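PDB 4GNX: putative uncharacterized protein from Ustilago maydis, which is probably the smallest subunit of replication protein A, a trimeric complex that binds single-stranded DNA, and is built around an OB fold. Local coordinates for residues P6-N9 against Q15-G18; T34-T39 against N44-M49. All coordinates share one frame; numbering follows the deposited sequence.

Contact 1. Residues P6-N9 against Q15-G18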
ATOM      1  N   PRO A   6     -22.202 -14.037   0.501  1.00 33.87           N
ATOM      2  CA  PRO A   6     -20.796 -14.325   0.810  1.00 32.00           C
ATOM      3  C   PRO A   6     -19.924 -14.668  -0.402  1.00 30.98           C
ATOM      4  O   PRO A   6     -20.357 -15.413  -1.293  1.00 32.11           O
ATOM      5  CB  PRO A   6     -20.879 -15.548   1.759  1.00 32.05           C
ATOM      6  CG  PRO A   6     -22.294 -15.995   1.720  1.00 33.30           C
ATOM      7  CD  PRO A   6     -23.097 -14.771   1.410  1.00 34.57           C
ATOM      8  N   LEU A   7     -18.701 -14.134  -0.410  1.00 30.38           N
ATOM      9  CA  LEU A   7     -17.660 -14.526  -1.373  1.00 29.93           C
ATOM     10  C   LEU A   7     -16.963 -15.687  -0.761  1.00 32.80           C
ATOM     11  O   LEU A   7     -16.326 -15.538   0.282  1.00 36.05           O
ATOM     12  CB  LEU A   7     -16.637 -13.408  -1.549  1.00 27.88           C
ATOM     13  CG  LEU A   7     -15.733 -13.455  -2.768  1.00 26.88           C
ATOM     14  CD1 LEU A   7     -16.533 -13.376  -4.068  1.00 26.38           C
ATOM     15  CD2 LEU A   7     -14.712 -12.335  -2.679  1.00 25.87           C
ATOM     16  N   ILE A   8     -17.065 -16.852  -1.377  1.00 34.23           N
ATOM     17  CA  ILE A   8     -16.538 -18.032  -0.716  1.00 36.10           C
ATOM     18  C   ILE A   8     -15.582 -18.836  -1.598  1.00 38.30           C
ATOM     19  O   ILE A   8     -15.483 -18.600  -2.804  1.00 40.60           O
ATOM     20  CB  ILE A   8     -17.680 -18.903  -0.108  1.00 36.55           C
ATOM     21  CG1 ILE A   8     -18.421 -19.671  -1.195  1.00 36.29           C
ATOM     22  CG2 ILE A   8     -18.634 -18.049   0.728  1.00 34.68           C
ATOM     23  CD1 ILE A   8     -18.878 -21.029  -0.738  1.00 39.82           C
ATOM     24  N   ASN A   9     -14.840 -19.738  -0.967  1.00 39.62           N
ATOM     25  CA  ASN A   9     -14.064 -20.715  -1.678  1.00 40.25           C
ATOM     26  C   ASN A   9     -14.724 -22.081  -1.480  1.00 42.07           C
ATOM     27  O   ASN A   9     -15.789 -22.166  -0.859  1.00 41.92           O
ATOM     28  CB  ASN A   9     -12.592 -20.672  -1.240  1.00 42.88           C
ATOM     29  CG  ASN A   9     -12.389 -20.876   0.267  1.00 45.71           C
ATOM     30  OD1 ASN A   9     -11.506 -20.253   0.852  1.00 45.55           O
ATOM     31  ND2 ASN A   9     -13.157 -21.779   0.884  1.00 46.90           N
ATOM     32  N   GLN A  15     -20.909 -24.619   4.840  1.00 45.20           N
ATOM     33  CA  GLN A  15     -21.541 -23.602   5.690  1.00 44.82           C
ATOM     34  C   GLN A  15     -22.727 -22.880   5.042  1.00 41.68           C
ATOM     35  O   GLN A  15     -23.371 -22.034   5.679  1.00 41.69           O
ATOM     36  CB  GLN A  15     -20.522 -22.550   6.130  1.00 44.80           C
ATOM     37  CG  GLN A  15     -19.236 -23.101   6.721  1.00 49.03           C
ATOM     38  CD  GLN A  15     -18.108 -22.073   6.713  1.00 49.16           C
ATOM     39  OE1 GLN A  15     -18.302 -20.909   7.080  1.00 48.73           O
ATOM     40  NE2 GLN A  15     -16.918 -22.501   6.292  1.00 50.65           N
ATOM     41  N   TYR A  16     -22.991 -23.171   3.772  1.00 38.84           N
ATOM     42  CA  TYR A  16     -24.078 -22.492   3.079  1.00 36.88           C
ATOM     43  C   TYR A  16     -25.017 -23.429   2.305  1.00 38.20           C
ATOM     44  O   TYR A  16     -25.545 -23.070   1.265  1.00 37.61           O
ATOM     45  CB  TYR A  16     -23.544 -21.370   2.177  1.00 32.72           C
ATOM     46  CG  TYR A  16     -22.749 -20.294   2.906  1.00 31.23           C
ATOM     47  CD1 TYR A  16     -21.369 -20.394   3.037  1.00 30.36           C
ATOM     48  CD2 TYR A  16     -23.380 -19.177   3.449  1.00 30.89           C
ATOM     49  CE1 TYR A  16     -20.645 -19.426   3.704  1.00 29.37           C
ATOM     50  CE2 TYR A  16     -22.671 -18.205   4.112  1.00 29.77           C
ATOM     51  CZ  TYR A  16     -21.305 -18.333   4.231  1.00 29.26           C
ATOM     52  OH  TYR A  16     -20.583 -17.354   4.882  1.00 28.86           O
ATOM     53  N   VAL A  17     -25.257 -24.626   2.802  1.00 40.69           N
ATOM     54  CA  VAL A  17     -26.197 -25.460   2.086  1.00 42.90           C
ATOM     55  C   VAL A  17     -27.564 -24.761   1.994  1.00 44.04           C
ATOM     56  O   VAL A  17     -28.093 -24.253   2.992  1.00 45.62           O
ATOM     57  CB  VAL A  17     -26.283 -26.875   2.680  1.00 46.57           C
ATOM     58  CG1 VAL A  17     -27.363 -27.664   1.984  1.00 49.35           C
ATOM     59  CG2 VAL A  17     -24.944 -27.578   2.529  1.00 45.63           C
ATOM     60  N   GLY A  18     -28.095 -24.695   0.777  1.00 43.54           N
ATOM     61  CA  GLY A  18     -29.366 -24.034   0.504  1.00 45.41           C
ATOM     62  C   GLY A  18     -29.306 -22.518   0.387  1.00 43.81           C
ATOM     63  O   GLY A  18     -30.335 -21.857   0.295  1.00 45.84           O
TER
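P6 and Y16 face each other across a gap of 9.1 Å between their CA atoms, a spacing too wide for backbone pairing, and no hydrogen bond links the two segments. Side chains alone bridge it. The phenol of Y16 and the pyrrolidine ring of P6 arrive from opposite directions and meet near the far end of the phenol: P6 CG lies 3.3 Å from Y16 CE2, and P6 CB rests 3.6 Å from Y16 OH, so the proline covers the corner of the ring that carries the hydroxyl. The two rings meet obliquely. With CG anti to the carbonyl carbon (chi1 -59°), the ring of Y16 reaches across to segment 6-9. Across the hydroxyl from CE2, Y16 CE1 takes the second contact, with I8 CG2 at 3.8 Å. P6 and I8 thus hold the outer half of the phenol by van der Waals contact, while L7 between them turns its side chain the other way, as is usual for alternate residues of an extended chain. The contact joins the short N-terminal strand to the loop before strand 20-31, at the edge of the OB-type sheet. I8 and Y16 both pack on V21 of strand 20-31, and I8 also touches L13. The backbones of P6 and I8 are hydrogen-bonded to R22, in parallel pairing, and L7 packs against V99 and V100 of helix 93-104.

Contact 2. Residues T34-T39 against N44-M49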
ATOM      1  N   THR A  34     -22.530 -28.504 -17.369  1.00 51.90           N
ATOM      2  CA  THR A  34     -21.776 -28.555 -16.142  1.00 51.53           C
ATOM      3  C   THR A  34     -20.439 -27.870 -16.360  1.00 51.79           C
ATOM      4  O   THR A  34     -19.791 -28.069 -17.389  1.00 54.56           O
ATOM      5  CB  THR A  34     -21.585 -30.003 -15.657  1.00 54.31           C
ATOM      6  OG1 THR A  34     -22.869 -30.639 -15.567  1.00 57.74           O
ATOM      7  CG2 THR A  34     -20.922 -30.044 -14.277  1.00 52.11           C
ATOM      8  N   LEU A  35     -20.038 -27.053 -15.396  1.00 49.40           N
ATOM      9  CA  LEU A  35     -18.751 -26.393 -15.437  1.00 49.75           C
ATOM     10  C   LEU A  35     -17.906 -26.919 -14.302  1.00 50.00           C
ATOM     11  O   LEU A  35     -18.390 -27.045 -13.171  1.00 49.66           O
ATOM     12  CB  LEU A  35     -18.949 -24.895 -15.235  1.00 48.25           C
ATOM     13  CG  LEU A  35     -17.726 -24.077 -14.838  1.00 47.33           C
ATOM     14  CD1 LEU A  35     -16.786 -23.947 -16.021  1.00 50.33           C
ATOM     15  CD2 LEU A  35     -18.126 -22.702 -14.340  1.00 45.70           C
ATOM     16  N   LEU A  36     -16.646 -27.217 -14.588  1.00 51.55           N
ATOM     17  CA  LEU A  36     -15.708 -27.504 -13.517  1.00 52.88           C
ATOM     18  C   LEU A  36     -14.781 -26.315 -13.275  1.00 53.48           C
ATOM     19  O   LEU A  36     -14.080 -25.845 -14.183  1.00 55.23           O
ATOM     20  CB  LEU A  36     -14.918 -28.782 -13.768  1.00 56.42           C
ATOM     21  CG  LEU A  36     -14.291 -29.384 -12.504  1.00 57.34           C
ATOM     22  CD1 LEU A  36     -15.336 -29.668 -11.436  1.00 56.07           C
ATOM     23  CD2 LEU A  36     -13.540 -30.657 -12.849  1.00 62.02           C
ATOM     24  N   MET A  37     -14.782 -25.847 -12.032  1.00 51.82           N
ATOM     25  CA  MET A  37     -14.075 -24.643 -11.654  1.00 49.31           C
ATOM     26  C   MET A  37     -13.025 -24.886 -10.559  1.00 48.79           C
ATOM     27  O   MET A  37     -13.275 -25.617  -9.595  1.00 47.93           O
ATOM     28  CB  MET A  37     -15.102 -23.639 -11.176  1.00 47.88           C
ATOM     29  CG  MET A  37     -14.524 -22.291 -10.836  1.00 49.96           C
ATOM     30  SD  MET A  37     -15.694 -21.251  -9.949  1.00 52.82           S
ATOM     31  CE  MET A  37     -16.941 -21.039 -11.223  1.00 51.48           C
ATOM     32  N   GLN A  38     -11.849 -24.276 -10.722  1.00 48.89           N
ATOM     33  CA  GLN A  38     -10.836 -24.248  -9.671  1.00 49.01           C
ATOM     34  C   GLN A  38     -10.939 -22.946  -8.861  1.00 45.29           C
ATOM     35  O   GLN A  38     -10.982 -21.863  -9.428  1.00 43.09           O
ATOM     36  CB  GLN A  38      -9.436 -24.452 -10.265  1.00 52.88           C
ATOM     37  CG  GLN A  38      -8.294 -24.146  -9.308  1.00 55.70           C
ATOM     38  CD  GLN A  38      -7.033 -24.923  -9.610  1.00 62.41           C
ATOM     39  OE1 GLN A  38      -6.777 -25.303 -10.756  1.00 67.09           O
ATOM     40  NE2 GLN A  38      -6.236 -25.174  -8.579  1.00 64.38           N
ATOM     41  N   THR A  39     -10.976 -23.080  -7.536  1.00 45.52           N
ATOM     42  CA  THR A  39     -11.113 -21.957  -6.620  1.00 44.95           C
ATOM     43  C   THR A  39      -9.768 -21.485  -6.067  1.00 47.25           C
ATOM     44  O   THR A  39      -8.801 -22.235  -6.104  1.00 50.51           O
ATOM     45  CB  THR A  39     -12.004 -22.316  -5.421  1.00 43.90           C
ATOM     46  OG1 THR A  39     -13.049 -23.170  -5.843  1.00 43.51           O
ATOM     47  CG2 THR A  39     -12.664 -21.083  -4.927  1.00 46.46           C
ATOM     48  N   ASN A  44     -11.739 -27.847  -6.351  1.00 54.92           N
ATOM     49  CA  ASN A  44     -12.582 -27.814  -7.538  1.00 53.68           C
ATOM     50  C   ASN A  44     -14.044 -27.893  -7.146  1.00 52.28           C
ATOM     51  O   ASN A  44     -14.354 -28.360  -6.053  1.00 52.83           O
ATOM     52  CB  ASN A  44     -12.185 -28.930  -8.503  1.00 57.33           C
ATOM     53  CG  ASN A  44     -10.872 -28.647  -9.239  1.00 59.76           C
ATOM     54  OD1 ASN A  44     -10.351 -29.508  -9.924  1.00 63.63           O
ATOM     55  ND2 ASN A  44     -10.342 -27.436  -9.103  1.00 59.58           N
ATOM     56  N   VAL A  45     -14.928 -27.394  -8.014  1.00 51.36           N
ATOM     57  CA  VAL A  45     -16.356 -27.215  -7.708  1.00 50.97           C
ATOM     58  C   VAL A  45     -17.170 -27.471  -8.974  1.00 53.22           C
ATOM     59  O   VAL A  45     -16.838 -26.946 -10.048  1.00 53.57           O
ATOM     60  CB  VAL A  45     -16.678 -25.781  -7.205  1.00 47.54           C
ATOM     61  CG1 VAL A  45     -18.169 -25.600  -6.977  1.00 48.21           C
ATOM     62  CG2 VAL A  45     -15.966 -25.487  -5.907  1.00 47.08           C
ATOM     63  N   GLU A  46     -18.241 -28.259  -8.838  1.00 54.37           N
ATOM     64  CA  GLU A  46     -19.097 -28.616  -9.968  1.00 55.18           C
ATOM     65  C   GLU A  46     -20.245 -27.613 -10.034  1.00 53.28           C
ATOM     66  O   GLU A  46     -20.992 -27.469  -9.069  1.00 55.76           O
ATOM     67  CB  GLU A  46     -19.639 -30.019  -9.750  1.00 59.20           C
ATOM     68  CG  GLU A  46     -19.329 -31.024 -10.848  1.00 63.57           C
ATOM     69  CD  GLU A  46     -19.719 -32.452 -10.458  1.00 68.38           C
ATOM     70  OE1 GLU A  46     -20.749 -32.636  -9.769  1.00 69.07           O
ATOM     71  OE2 GLU A  46     -19.001 -33.405 -10.840  1.00 72.25           O
ATOM     72  N   ILE A  47     -20.380 -26.898 -11.151  1.00 50.11           N
ATOM     73  CA  ILE A  47     -21.464 -25.909 -11.289  1.00 46.37           C
ATOM     74  C   ILE A  47     -22.452 -26.294 -12.396  1.00 45.89           C
ATOM     75  O   ILE A  47     -22.056 -26.598 -13.517  1.00 46.63           O
ATOM     76  CB  ILE A  47     -20.929 -24.492 -11.585  1.00 45.26           C
ATOM     77  CG1 ILE A  47     -19.630 -24.212 -10.815  1.00 44.49           C
ATOM     78  CG2 ILE A  47     -22.010 -23.447 -11.309  1.00 44.15           C
ATOM     79  CD1 ILE A  47     -19.714 -23.069  -9.825  1.00 42.13           C
ATOM     80  N   ALA A  48     -23.737 -26.288 -12.065  1.00 45.32           N
ATOM     81  CA  ALA A  48     -24.784 -26.588 -13.025  1.00 46.76           C
ATOM     82  C   ALA A  48     -25.181 -25.275 -13.656  1.00 46.91           C
ATOM     83  O   ALA A  48     -25.647 -24.353 -12.980  1.00 46.68           O
ATOM     84  CB  ALA A  48     -25.974 -27.261 -12.356  1.00 46.95           C
ATOM     85  N   MET A  49     -24.981 -25.200 -14.963  1.00 48.62           N
ATOM     86  CA  MET A  49     -25.091 -23.967 -15.705  1.00 48.85           C
ATOM     87  C   MET A  49     -26.466 -23.776 -16.358  1.00 51.12           C
ATOM     88  O   MET A  49     -27.105 -24.741 -16.796  1.00 53.23           O
ATOM     89  CB  MET A  49     -23.978 -23.954 -16.756  1.00 50.66           C
ATOM     90  CG  MET A  49     -23.350 -22.595 -17.036  1.00 52.06           C
ATOM     91  SD  MET A  49     -22.717 -21.691 -15.604  1.00 49.62           S
ATOM     92  CE  MET A  49     -21.822 -23.011 -14.782  1.00 47.01           C
TER
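In the beta hairpin of 34-39 and 44-48, L35 and I47 form a hydrogen-bonded antiparallel pair: L35 N reaches I47 O at 2.8 Å, and I47 N returns to L35 O at the same 2.8 Å. M37 and V45 repeat the pattern, with M37 N to V45 O at 3.1 Å and the reverse bond bent to 133° at the hydrogen. On the face shared by these four residues, the side chains of L35 and I47 run alongside each other in the same direction. M37 runs out with CG anti to its amide nitrogen (chi1 -176°) and bends only at the thioether, which brings CE across to I47 CD1 at 3.7 Å. M49 CE, folded back by two bends in its chain, lies 3.5 Å from L35 CB. On the opposite face L36 CD1 leans over V45 O, while N44 brings ND2 to 3.3 Å from Q38 CB, its amide plane turned 81° from that of Q38. Further out, V61 and V63 back M37, and F74 covers V45 and I47. The hydroxyl of T39 is hydrogen-bonded to G43 O. Chemically, then, the backbone groups of alternate residues are satisfied across the hairpin, and those of L36, Q38 and A48 bond to the flanking strands 20-31 and 73-81; one face contributes an apolar layer to the barrel interior, and the other is mixed, with T34, Q38, N44 and E46 beside L36 and A48.

Followed from the N terminus, contact 1 closes the short loop between N9 and Q15, joining short strand 7-8 to the approach to strand 20-31. Contact 2 comes later, where the hairpin of 34-39 and 44-48 turns back through a four-residue connection. The two are in series, neither nesting nor crossing, and their centres lie about 14 Å apart. Strand 20-31 unites them, since it pairs in parallel with 7-8 and antiparallel with 34-39. They also touch directly, N9 CA meeting T39 CG2 at 3.6 Å. Together they illustrate how an OB-type sheet combines local hairpin pairing with a side-chain contact that ties its N-terminal segment to the approach into strand 20-31.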